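Local coordinates for outer membrane associated protein (PDB 6U83) that probably anchors the outer membrane to peptidoglycan through its OmpA-like domain, the part described here with D-alanine bound, and may act as a porin, at residues A[91-101]-A[159-168]; A[60-71]-A[116-127]. All coordinates share one frame; numbering follows the deposited sequence.

How the interactions relate
Along the chain, strand 55-63 comes first and runs into the loop that carries D67. Helix 73-89 follows, then strand 94-98 and helix 110-130, and strand 161-172 comes after them. Interaction 2 closes the loop from 60-71 to 116-127; interaction 1 closes the one from 91-101 to 159-168. Because their segments alternate, the two closures cross and neither nests inside the other. Strand 161-172 lies between strands 55-63 and 94-98, pairing with both, and T62 O accepts a probable hydrogen bond from V162 N (2.8 Å). Interaction 2 sets helix 110-130 against the end of strand 55-63 and the loop after it; both contacts reach the same D-alanine.

Interaction 1: A[91-101]-A[159-168]; sequences ISSVTVKGYAS and NQRVEASVSA. With DAL (D-alanine), chain D.
K97 and E163 form an antiparallel hydrogen-bonded pair, K97 N giving to E163 O at 2.9 Å and E163 N to K97 O at 2.7 Å. Two residues on, Y99 N reaches R161 O, almost in line with its C=O bond but bent at the hydrogen (142°). Beyond the strands, S101 OG donates to a lone pair of Q160 OE1 (2.9 Å), in its amide plane. S101 N gives to the D-alanine OXT; D-alanine N comes so close to S101 O (2.5 Å) that the geometry is doubtful.

The R161 guanidinium lies flat over one face of the Y99 ring, a cation-pi stack with R161 CZ 3.9 Å from the ring centroid and planes 21° apart. Further bonds hold it there: R161 NE makes a salt bridge to E163 OE2 (2.7 Å), which lies in the guanidinium plane but is approached from above the carboxylate plane, NH1 bonds N159 O and NH2 bonds D147 O.

On the face opposite K97 and E163, V96 CG1 meets V162 CG1 at 3.5 Å, V94 CG2 touches V166 CG1, and I91 CD1, from the loop before the strand, packs on V166 CB and CG2. With CG1 anti to its carbonyl carbon (chi1 -67°), V166 sets that methyl against both V94 branches.

Helix 73-89 covers V94 and I91, V124 of helix 110-130 packs on V96 and V162, and strand 138-142 pairs parallel with 94-98.

Interaction 2: A[60-71]-A[116-127]; sequences LDTKFAYDKATL and LSEKRAQAVADY. With DAL (D-alanine), chain D.
L116, on helix 110-130 of this OmpA-like domain, sets CD2 by D67 OD1 and CD1 by K68 O, at the rim of the D-alanine pocket. Its CD2 also lies 3.5 Å from the ligand O, and its CG sits over one face of the R120 guanidinium. K119 adds its CB against A69 CB.

R120 carries the polar centre. Its chain is extended from CG to NE and runs alongside the F64 ring, with CG centred over one face (3.8 Å to the centroid, a CH-pi contact). R120 NE donates to K68 O at 2.9 Å, close to the guanidinium plane. K68 O, at the end of the type II turn from A65, is the main acceptor and takes a second, weak bond from NH2; A65 O adds another weak one. R120 NH1 reaches D-alanine OXT at 2.8 Å and R120 NH2 reaches D-alanine O, a two-point grip on the carboxylate; Y99 O also accepts from NH1. D67 N binds the same D-alanine O at 2.9 Å, and the D67 carboxylate is held by Y112.

Farther along, A123 CB lies against A69 O, and V124 CG2 meets L71 CD2 and the edge of the F64 ring. V162 of the neighbouring strand backs F64, R120 and V124. The Y127 side chain touches K76 and I79 of helix 73-89, while Y127 CB rests on L71 CD1 at 3.7 Å.

Interaction 1: A[91-101]-A[159-168]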
# COMPACT_ATOMS: atom_id res chain seq x y z
N ILE A 91 -5.48 -12.83 -7.47
CA ILE A 91 -5.65 -11.51 -8.06
C ILE A 91 -4.65 -11.32 -9.19
O ILE A 91 -3.49 -11.76 -9.13
CB ILE A 91 -5.50 -10.43 -6.97
CG1 ILE A 91 -6.80 -10.34 -6.15
CG2 ILE A 91 -5.13 -9.07 -7.56
CD1 ILE A 91 -6.74 -9.36 -5.01
N SER A 92 -5.12 -10.67 -10.26
CA SER A 92 -4.36 -10.58 -11.51
C SER A 92 -3.16 -9.65 -11.38
O SER A 92 -2.02 -10.07 -11.61
CB SER A 92 -5.30 -10.12 -12.63
OG SER A 92 -6.23 -9.18 -12.11
N SER A 93 -3.40 -8.38 -11.05
CA SER A 93 -2.34 -7.38 -11.06
C SER A 93 -2.57 -6.36 -9.95
O SER A 93 -3.70 -6.15 -9.51
CB SER A 93 -2.27 -6.65 -12.41
OG SER A 93 -2.96 -5.42 -12.36
N VAL A 94 -1.48 -5.73 -9.52
CA VAL A 94 -1.50 -4.73 -8.46
C VAL A 94 -0.70 -3.52 -8.91
O VAL A 94 0.45 -3.66 -9.35
CB VAL A 94 -0.90 -5.26 -7.14
CG1 VAL A 94 -1.08 -4.23 -6.04
CG2 VAL A 94 -1.53 -6.56 -6.76
N THR A 95 -1.27 -2.34 -8.74
CA THR A 95 -0.56 -1.10 -9.01
C THR A 95 0.01 -0.56 -7.71
O THR A 95 -0.73 -0.32 -6.76
CB THR A 95 -1.49 -0.08 -9.65
OG1 THR A 95 -1.95 -0.61 -10.90
CG2 THR A 95 -0.74 1.22 -9.90
N VAL A 96 1.32 -0.35 -7.69
CA VAL A 96 2.05 0.11 -6.52
C VAL A 96 2.44 1.56 -6.75
O VAL A 96 3.25 1.86 -7.63
CB VAL A 96 3.28 -0.77 -6.25
CG1 VAL A 96 4.04 -0.23 -5.08
CG2 VAL A 96 2.84 -2.20 -5.99
N LYS A 97 1.87 2.47 -5.96
CA LYS A 97 2.03 3.91 -6.16
C LYS A 97 2.90 4.50 -5.05
O LYS A 97 2.60 4.35 -3.87
CB LYS A 97 0.67 4.60 -6.17
CG LYS A 97 -0.27 4.07 -7.23
CD LYS A 97 -1.64 4.68 -7.05
CE LYS A 97 -2.54 4.30 -8.20
NZ LYS A 97 -3.90 4.90 -8.05
N GLY A 98 3.96 5.20 -5.45
CA GLY A 98 4.88 5.83 -4.53
C GLY A 98 4.66 7.33 -4.42
O GLY A 98 4.33 7.98 -5.40
N TYR A 99 4.88 7.87 -3.23
CA TYR A 99 4.67 9.29 -3.00
C TYR A 99 5.81 9.86 -2.18
O TYR A 99 6.62 9.13 -1.59
CB TYR A 99 3.33 9.56 -2.30
CG TYR A 99 2.12 9.09 -3.07
CD1 TYR A 99 1.39 9.98 -3.84
CD2 TYR A 99 1.72 7.75 -3.03
CE1 TYR A 99 0.28 9.55 -4.56
CE2 TYR A 99 0.59 7.31 -3.75
CZ TYR A 99 -0.11 8.22 -4.51
OH TYR A 99 -1.21 7.83 -5.23
N ALA A 100 5.85 11.19 -2.12
CA ALA A 100 6.86 11.90 -1.35
C ALA A 100 6.21 13.07 -0.62
O ALA A 100 5.08 13.47 -0.92
CB ALA A 100 8.03 12.36 -2.25
N SER A 101 6.90 13.58 0.38
CA SER A 101 6.48 14.83 0.98
C SER A 101 7.17 15.98 0.25
O SER A 101 8.23 15.82 -0.35
CB SER A 101 6.84 14.87 2.47
OG SER A 101 8.24 14.77 2.66
N ASN A 159 3.14 11.74 4.23
CA ASN A 159 3.05 11.71 2.77
C ASN A 159 4.12 10.82 2.14
O ASN A 159 3.95 10.38 0.99
CB ASN A 159 3.14 13.13 2.23
CG ASN A 159 1.90 13.93 2.53
OD1 ASN A 159 0.79 13.44 2.34
ND2 ASN A 159 2.07 15.15 3.01
N GLN A 160 5.20 10.55 2.87
CA GLN A 160 6.32 9.72 2.41
C GLN A 160 5.90 8.26 2.48
O GLN A 160 6.08 7.60 3.51
CB GLN A 160 7.53 10.00 3.30
CG GLN A 160 8.01 11.46 3.27
CD GLN A 160 8.85 11.83 4.49
OE1 GLN A 160 9.26 12.98 4.64
NE2 GLN A 160 9.11 10.86 5.37
N ARG A 161 5.37 7.72 1.36
CA ARG A 161 4.63 6.47 1.44
C ARG A 161 4.45 5.81 0.07
O ARG A 161 4.61 6.43 -0.98
CB ARG A 161 3.24 6.69 2.04
CG ARG A 161 2.25 7.16 0.99
CD ARG A 161 1.29 8.16 1.56
NE ARG A 161 0.21 8.53 0.65
CZ ARG A 161 0.25 9.62 -0.12
NH1 ARG A 161 1.31 10.42 -0.07
NH2 ARG A 161 -0.76 9.91 -0.93
N VAL A 162 4.07 4.53 0.12
CA VAL A 162 3.61 3.74 -1.01
C VAL A 162 2.20 3.26 -0.70
O VAL A 162 1.92 2.83 0.42
CB VAL A 162 4.55 2.55 -1.29
CG1 VAL A 162 3.83 1.49 -2.07
CG2 VAL A 162 5.73 3.01 -2.07
N GLU A 163 1.32 3.32 -1.70
CA GLU A 163 -0.06 2.89 -1.55
C GLU A 163 -0.43 1.88 -2.63
O GLU A 163 0.07 1.94 -3.75
CB GLU A 163 -1.04 4.05 -1.66
CG GLU A 163 -0.84 5.17 -0.67
CD GLU A 163 -1.95 6.18 -0.78
OE1 GLU A 163 -2.74 6.09 -1.75
OE2 GLU A 163 -2.03 7.06 0.10
N ALA A 164 -1.36 0.99 -2.28
CA ALA A 164 -1.95 0.06 -3.23
C ALA A 164 -3.26 -0.46 -2.66
O ALA A 164 -3.42 -0.53 -1.44
CB ALA A 164 -1.01 -1.11 -3.53
N SER A 165 -4.18 -0.83 -3.55
CA SER A 165 -5.44 -1.44 -3.14
C SER A 165 -5.87 -2.45 -4.19
O SER A 165 -5.77 -2.21 -5.38
CB SER A 165 -6.53 -0.37 -2.93
OG SER A 165 -6.66 0.47 -4.06
N VAL A 166 -6.37 -3.60 -3.71
CA VAL A 166 -6.91 -4.65 -4.57
C VAL A 166 -8.24 -5.12 -3.99
O VAL A 166 -8.49 -4.99 -2.79
CB VAL A 166 -5.92 -5.82 -4.72
CG1 VAL A 166 -4.68 -5.38 -5.49
CG2 VAL A 166 -5.52 -6.35 -3.37
N SER A 167 -9.09 -5.67 -4.85
CA SER A 167 -10.41 -6.14 -4.44
C SER A 167 -10.62 -7.56 -4.94
O SER A 167 -10.05 -7.99 -5.94
CB SER A 167 -11.52 -5.25 -4.98
OG SER A 167 -11.36 -3.93 -4.51
N ALA A 168 -11.46 -8.28 -4.23
CA ALA A 168 -11.77 -9.64 -4.62
C ALA A 168 -13.01 -10.07 -3.86
O ALA A 168 -13.29 -9.53 -2.78
CB ALA A 168 -10.60 -10.58 -4.33
N DAL D . 10.43 14.90 0.39
CA DAL D . 11.14 14.00 1.28
CB DAL D . 12.65 14.01 0.96
C DAL D . 10.59 12.57 1.23
O DAL D . 11.21 11.68 1.82
OXT DAL D . 9.56 12.27 0.61

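Interaction 2: A[60-71]-A[116-127]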
# COMPACT_ATOMS: atom_id res chain seq x y z
N LEU A 60 -3.01 -0.97 1.35
CA LEU A 60 -1.65 -1.00 1.86
C LEU A 60 -1.13 0.43 1.90
O LEU A 60 -1.14 1.13 0.88
CB LEU A 60 -0.75 -1.86 0.98
CG LEU A 60 0.73 -1.88 1.29
CD1 LEU A 60 1.02 -2.95 2.30
CD2 LEU A 60 1.52 -2.11 -0.00
N ASP A 61 -0.69 0.87 3.08
CA ASP A 61 -0.06 2.18 3.24
C ASP A 61 1.25 1.95 3.98
O ASP A 61 1.28 1.89 5.21
CB ASP A 61 -0.99 3.15 3.97
CG ASP A 61 -0.47 4.58 3.94
OD1 ASP A 61 0.69 4.76 3.55
OD2 ASP A 61 -1.21 5.51 4.31
N THR A 62 2.33 1.81 3.22
CA THR A 62 3.67 1.63 3.75
C THR A 62 4.36 2.99 3.82
O THR A 62 4.38 3.73 2.83
CB THR A 62 4.46 0.68 2.86
OG1 THR A 62 3.90 -0.64 2.94
CG2 THR A 62 5.91 0.63 3.28
N LYS A 63 4.93 3.31 4.98
CA LYS A 63 5.55 4.60 5.22
C LYS A 63 7.07 4.48 5.15
O LYS A 63 7.63 3.39 5.33
CB LYS A 63 5.15 5.15 6.59
CG LYS A 63 3.65 5.20 6.80
CD LYS A 63 3.07 6.52 6.39
CE LYS A 63 1.63 6.33 6.00
NZ LYS A 63 0.96 7.61 5.74
N PHE A 64 7.72 5.61 4.89
CA PHE A 64 9.17 5.68 4.74
C PHE A 64 9.74 6.85 5.53
O PHE A 64 9.12 7.92 5.62
CB PHE A 64 9.57 5.87 3.26
CG PHE A 64 9.31 4.69 2.39
CD1 PHE A 64 8.06 4.49 1.82
CD2 PHE A 64 10.32 3.79 2.10
CE1 PHE A 64 7.82 3.42 0.98
CE2 PHE A 64 10.09 2.70 1.25
CZ PHE A 64 8.83 2.51 0.70
N ALA A 65 10.94 6.66 6.07
CA ALA A 65 11.65 7.76 6.69
C ALA A 65 12.11 8.79 5.64
O ALA A 65 12.15 8.52 4.43
CB ALA A 65 12.86 7.25 7.47
N TYR A 66 12.47 9.96 6.13
CA TYR A 66 12.78 11.09 5.27
C TYR A 66 13.93 10.76 4.32
O TYR A 66 15.01 10.33 4.75
CB TYR A 66 13.11 12.29 6.16
CG TYR A 66 13.59 13.51 5.41
CD1 TYR A 66 12.68 14.37 4.81
CD2 TYR A 66 14.95 13.79 5.29
CE1 TYR A 66 13.10 15.48 4.13
CE2 TYR A 66 15.39 14.91 4.59
CZ TYR A 66 14.46 15.75 4.00
OH TYR A 66 14.87 16.86 3.31
N ASP A 67 13.70 10.94 3.02
CA ASP A 67 14.69 10.78 1.95
C ASP A 67 15.10 9.32 1.75
O ASP A 67 16.11 9.06 1.07
CB ASP A 67 15.93 11.63 2.21
CG ASP A 67 16.63 12.09 0.94
OD1 ASP A 67 16.01 12.04 -0.15
OD2 ASP A 67 17.80 12.51 1.04
N LYS A 68 14.36 8.37 2.31
CA LYS A 68 14.70 6.96 2.24
C LYS A 68 13.72 6.22 1.33
O LYS A 68 12.53 6.54 1.27
CB LYS A 68 14.67 6.32 3.63
CG LYS A 68 15.79 6.83 4.53
CD LYS A 68 17.14 6.34 4.06
CE LYS A 68 18.25 6.88 4.95
NZ LYS A 68 19.51 6.11 4.78
N ALA A 69 14.25 5.21 0.64
CA ALA A 69 13.41 4.29 -0.11
C ALA A 69 13.53 2.87 0.43
O ALA A 69 13.10 1.91 -0.24
CB ALA A 69 13.77 4.31 -1.60
N THR A 70 14.11 2.73 1.61
CA THR A 70 14.28 1.45 2.28
C THR A 70 13.04 1.10 3.10
O THR A 70 12.43 1.98 3.72
CB THR A 70 15.49 1.53 3.21
OG1 THR A 70 16.61 2.02 2.47
CG2 THR A 70 15.80 0.17 3.79
N LEU A 71 12.69 -0.18 3.13
CA LEU A 71 11.55 -0.66 3.90
C LEU A 71 11.98 -0.94 5.33
O LEU A 71 13.10 -1.40 5.57
CB LEU A 71 10.98 -1.94 3.31
CG LEU A 71 10.46 -1.84 1.87
CD1 LEU A 71 10.31 -3.22 1.28
CD2 LEU A 71 9.14 -1.07 1.83
N LEU A 116 12.50 9.82 -6.16
CA LEU A 116 12.40 9.20 -4.85
C LEU A 116 11.16 8.33 -4.76
O LEU A 116 11.23 7.15 -4.39
CB LEU A 116 12.40 10.30 -3.79
CG LEU A 116 12.23 9.87 -2.35
CD1 LEU A 116 13.18 8.72 -2.01
CD2 LEU A 116 12.44 11.09 -1.45
N SER A 117 10.02 8.87 -5.18
CA SER A 117 8.77 8.12 -5.06
C SER A 117 8.77 6.89 -5.94
O SER A 117 8.22 5.84 -5.56
CB SER A 117 7.59 9.02 -5.41
OG SER A 117 7.57 9.24 -6.80
N GLU A 118 9.34 6.99 -7.13
CA GLU A 118 9.52 5.83 -7.99
C GLU A 118 10.37 4.77 -7.31
O GLU A 118 10.09 3.58 -7.41
CB GLU A 118 10.17 6.24 -9.32
CG GLU A 118 9.31 7.13 -10.20
CD GLU A 118 10.04 7.59 -11.46
OE1 GLU A 118 10.58 6.74 -12.20
OE2 GLU A 118 10.09 8.81 -11.72
N LYS A 119 11.45 5.20 -6.64
CA LYS A 119 12.31 4.27 -5.93
C LYS A 119 11.57 3.59 -4.79
O LYS A 119 11.86 2.44 -4.47
CB LYS A 119 13.53 5.00 -5.37
CG LYS A 119 14.57 5.52 -6.38
CD LYS A 119 15.69 6.25 -5.62
CE LYS A 119 16.86 6.61 -6.50
NZ LYS A 119 17.89 7.36 -5.70
N ARG A 120 10.62 4.30 -4.16
CA ARG A 120 9.84 3.69 -3.09
C ARG A 120 8.91 2.61 -3.64
O ARG A 120 8.89 1.48 -3.14
CB ARG A 120 9.06 4.78 -2.35
CG ARG A 120 9.95 5.69 -1.44
CD ARG A 120 9.17 6.86 -0.78
NE ARG A 120 10.02 7.49 0.23
CZ ARG A 120 9.94 8.76 0.61
NH1 ARG A 120 9.05 9.59 0.06
NH2 ARG A 120 10.76 9.21 1.55
N ALA A 121 8.17 2.94 -4.71
CA ALA A 121 7.35 1.93 -5.37
C ALA A 121 8.18 0.73 -5.82
O ALA A 121 7.75 -0.42 -5.69
CB ALA A 121 6.64 2.54 -6.58
N GLN A 122 9.38 0.98 -6.33
CA GLN A 122 10.22 -0.13 -6.79
C GLN A 122 10.67 -0.99 -5.62
O GLN A 122 10.76 -2.22 -5.74
CB GLN A 122 11.43 0.39 -7.56
CG GLN A 122 12.18 -0.74 -8.26
CD GLN A 122 11.26 -1.56 -9.18
OE1 GLN A 122 10.57 -1.01 -10.05
NE2 GLN A 122 11.27 -2.88 -9.00
N ALA A 123 10.99 -0.35 -4.49
CA ALA A 123 11.31 -1.09 -3.27
C ALA A 123 10.17 -2.02 -2.89
O ALA A 123 10.37 -3.23 -2.71
CB ALA A 123 11.60 -0.11 -2.13
N VAL A 124 8.96 -1.47 -2.77
CA VAL A 124 7.80 -2.28 -2.39
C VAL A 124 7.68 -3.47 -3.32
O VAL A 124 7.53 -4.62 -2.88
CB VAL A 124 6.52 -1.43 -2.37
CG1 VAL A 124 5.30 -2.34 -2.31
CG2 VAL A 124 6.52 -0.51 -1.18
N ALA A 125 7.79 -3.21 -4.63
CA ALA A 125 7.59 -4.27 -5.62
C ALA A 125 8.69 -5.31 -5.55
O ALA A 125 8.43 -6.50 -5.73
CB ALA A 125 7.52 -3.67 -7.02
N ASP A 126 9.93 -4.88 -5.29
CA ASP A 126 11.02 -5.83 -5.15
C ASP A 126 10.73 -6.83 -4.04
O ASP A 126 10.88 -8.04 -4.24
CB ASP A 126 12.32 -5.09 -4.86
CG ASP A 126 12.94 -4.47 -6.10
OD1 ASP A 126 12.35 -4.60 -7.20
OD2 ASP A 126 14.02 -3.86 -5.98
N TYR A 127 10.28 -6.35 -2.88
CA TYR A 127 9.99 -7.24 -1.76
C TYR A 127 8.86 -8.19 -2.09
O TYR A 127 8.91 -9.38 -1.74
CB TYR A 127 9.65 -6.42 -0.51
CG TYR A 127 9.61 -7.27 0.75
CD1 TYR A 127 10.75 -7.96 1.18
CD2 TYR A 127 8.45 -7.38 1.50
CE1 TYR A 127 10.72 -8.74 2.33
CE2 TYR A 127 8.42 -8.16 2.66
CZ TYR A 127 9.55 -8.83 3.07
OH TYR A 127 9.52 -9.59 4.20
N DAL D . 10.43 14.90 0.39
CA DAL D . 11.14 14.00 1.28
CB DAL D . 12.65 14.01 0.96
C DAL D . 10.59 12.57 1.23
O DAL D . 11.21 11.68 1.82
OXT DAL D . 9.56 12.27 0.61